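Local coordinates for epidermin leader peptide processing serine protease EpiP (Staphylococcus aureus subsp. aureus, PDB 3QFH), which probably cleaves the leader peptide from the precursor of the lantibiotic epidermin as a subtilisin-like serine endopeptidase, at residues A127-V133 with F200-F206. Residues are numbered along the deposited sequence; the frame is centred on the assembly and turned at random.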
loop_
_atom_site.group_PDB
_atom_site.type_symbol
_atom_site.label_atom_id
_atom_site.label_comp_id
_atom_site.label_asym_id
_atom_site.label_seq_id
_atom_site.Cartn_x
_atom_site.Cartn_y
_atom_site.Cartn_z
ATOM N N ALA A 127 -3.430 7.908 4.980
ATOM C CA ALA A 127 -2.228 7.327 5.517
ATOM C C ALA A 127 -1.557 6.616 4.379
ATOM O O ALA A 127 -2.219 5.975 3.533
ATOM C CB ALA A 127 -2.533 6.357 6.658
ATOM N N ILE A 128 -0.254 6.771 4.301
ATOM C CA ILE A 128 0.535 6.102 3.264
ATOM C C ILE A 128 1.572 5.284 3.994
ATOM O O ILE A 128 2.330 5.806 4.799
ATOM C CB ILE A 128 1.208 7.113 2.293
ATOM C CG1 ILE A 128 0.148 8.044 1.677
ATOM C CG2 ILE A 128 1.969 6.377 1.164
ATOM C CD1 ILE A 128 0.741 9.210 0.892
ATOM N N ILE A 129 1.596 3.989 3.721
ATOM C CA ILE A 129 2.561 3.098 4.324
ATOM C C ILE A 129 3.595 2.835 3.231
ATOM O O ILE A 129 3.298 2.181 2.256
ATOM C CB ILE A 129 1.873 1.828 4.823
ATOM C CG1 ILE A 129 0.822 2.222 5.867
ATOM C CG2 ILE A 129 2.899 0.848 5.388
ATOM C CD1 ILE A 129 -0.027 1.084 6.348
ATOM N N ASP A 130 4.799 3.380 3.379
ATOM C CA ASP A 130 5.784 3.260 2.306
ATOM C C ASP A 130 7.216 3.536 2.807
ATOM O O ASP A 130 7.514 3.352 4.012
ATOM C CB ASP A 130 5.373 4.211 1.161
ATOM C CG ASP A 130 5.677 3.639 -0.220
ATOM O OD1 ASP A 130 6.869 3.468 -0.585
ATOM O OD2 ASP A 130 4.699 3.372 -0.949
ATOM N N THR A 131 8.087 4.003 1.917
ATOM C CA THR A 131 9.497 4.170 2.261
ATOM C C THR A 131 9.838 5.451 3.038
ATOM O O THR A 131 10.949 5.594 3.524
ATOM C CB THR A 131 10.411 4.051 0.995
ATOM O OG1 THR A 131 10.205 5.153 0.124
ATOM C CG2 THR A 131 10.128 2.754 0.211
ATOM N N GLY A 132 8.874 6.349 3.196
ATOM C CA GLY A 132 9.111 7.631 3.849
ATOM C C GLY A 132 8.734 8.690 2.835
ATOM O O GLY A 132 8.232 8.356 1.749
ATOM N N VAL A 133 8.946 9.961 3.170
ATOM C CA VAL A 133 8.619 11.042 2.245
ATOM C C VAL A 133 9.578 12.214 2.428
ATOM O O VAL A 133 10.126 12.438 3.523
ATOM C CB VAL A 133 7.169 11.570 2.473
ATOM C CG1 VAL A 133 7.051 12.249 3.867
ATOM C CG2 VAL A 133 6.760 12.560 1.385
ATOM N N PHE A 200 -1.833 14.214 4.325
ATOM C CA PHE A 200 -1.421 12.840 4.270
ATOM C C PHE A 200 -0.467 12.608 5.427
ATOM O O PHE A 200 0.189 13.540 5.935
ATOM C CB PHE A 200 -0.799 12.465 2.921
ATOM C CG PHE A 200 0.589 12.999 2.703
ATOM C CD1 PHE A 200 1.697 12.204 2.963
ATOM C CD2 PHE A 200 0.787 14.284 2.218
ATOM C CE1 PHE A 200 2.969 12.681 2.751
ATOM C CE2 PHE A 200 2.065 14.766 1.993
ATOM C CZ PHE A 200 3.153 13.972 2.270
ATOM N N THR A 201 -0.430 11.364 5.864
ATOM C CA THR A 201 0.398 10.955 6.963
ATOM C C THR A 201 1.229 9.817 6.441
ATOM O O THR A 201 0.687 8.851 5.911
ATOM C CB THR A 201 -0.446 10.455 8.146
ATOM O OG1 THR A 201 -1.422 11.440 8.489
ATOM C CG2 THR A 201 0.419 10.196 9.339
ATOM N N MET A 202 2.540 9.920 6.581
ATOM C CA MET A 202 3.426 8.880 6.095
ATOM C C MET A 202 3.776 7.956 7.239
ATOM O O MET A 202 4.018 8.409 8.350
ATOM C CB MET A 202 4.684 9.503 5.477
ATOM C CG MET A 202 5.827 8.523 5.120
ATOM S SD MET A 202 5.405 7.267 3.909
ATOM C CE MET A 202 4.914 8.237 2.471
ATOM N N TYR A 203 3.753 6.655 6.973
ATOM C CA TYR A 203 4.191 5.662 7.945
ATOM C C TYR A 203 5.343 4.929 7.298
ATOM O O TYR A 203 5.153 4.150 6.366
ATOM C CB TYR A 203 3.062 4.734 8.359
ATOM C CG TYR A 203 2.004 5.493 9.147
ATOM C CD1 TYR A 203 2.093 5.606 10.524
ATOM C CD2 TYR A 203 0.944 6.137 8.503
ATOM C CE1 TYR A 203 1.136 6.306 11.252
ATOM C CE2 TYR A 203 0.007 6.847 9.215
ATOM C CZ TYR A 203 0.111 6.925 10.595
ATOM O OH TYR A 203 -0.823 7.604 11.325
ATOM N N ARG A 204 6.545 5.206 7.793
ATOM C CA ARG A 204 7.750 4.631 7.204
ATOM C C ARG A 204 8.036 3.221 7.706
ATOM O O ARG A 204 8.172 2.992 8.898
ATOM C CB ARG A 204 8.965 5.537 7.428
ATOM C CG ARG A 204 10.218 5.010 6.722
ATOM C CD ARG A 204 11.341 6.047 6.690
ATOM N NE ARG A 204 11.962 6.264 7.995
ATOM C CZ ARG A 204 13.053 5.634 8.436
ATOM N NH1 ARG A 204 13.650 4.710 7.707
ATOM N NH2 ARG A 204 13.542 5.923 9.633
ATOM N N VAL A 205 8.132 2.307 6.750
ATOM C CA VAL A 205 8.391 0.897 6.987
ATOM C C VAL A 205 9.625 0.394 6.217
ATOM O O VAL A 205 9.851 -0.793 6.143
ATOM C CB VAL A 205 7.139 0.054 6.667
ATOM C CG1 VAL A 205 5.976 0.527 7.565
ATOM C CG2 VAL A 205 6.743 0.144 5.164
ATOM N N PHE A 206 10.404 1.308 5.641
ATOM C CA PHE A 206 11.650 0.949 4.982
ATOM C C PHE A 206 12.769 1.840 5.457
ATOM O O PHE A 206 12.585 3.052 5.625
ATOM C CB PHE A 206 11.599 1.137 3.473
ATOM C CG PHE A 206 10.806 0.105 2.733
ATOM C CD1 PHE A 206 11.430 -1.038 2.236
ATOM C CD2 PHE A 206 9.459 0.305 2.463
ATOM C CE1 PHE A 206 10.710 -1.985 1.520
ATOM C CE2 PHE A 206 8.733 -0.638 1.741
ATOM C CZ PHE A 206 9.363 -1.784 1.269
#
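Four backbone hydrogen bonds join these neighbouring parallel strands of the subtilisin-like α/β core: I128 N to T201 O (2.8 Å), Y203 N to I128 O (2.7 Å), D130 N to Y203 O (3.1 Å) and V205 N to D130 O (3.0 Å). The pair illustrates a general principle of parallel α/β sheets, in which functional residues often lie at the C-terminal ends of strands. Here that residue is D130, whose OD1 accepts a hydrogen bond from T131 N at 2.8 Å and is also hydrogen-bonded to H177 ND1; D130 and H177 are probably the Asp and His of the Ser-His-Asp triad expected of a subtilase. Past D130 the chain turns back over M202, and G132 adopts a positive phi (122°) at which a CB would be jammed against the preceding carbonyl O. Of the two sheet faces, that of A127, I129 and Y203 packs on helix 213-225, while I128 and M202 meet helix 177-186. The M202 methyl lies between I128 and the chain after D130, its CE 3.7 Å from I128 CG2 and 3.4 Å from G132 O.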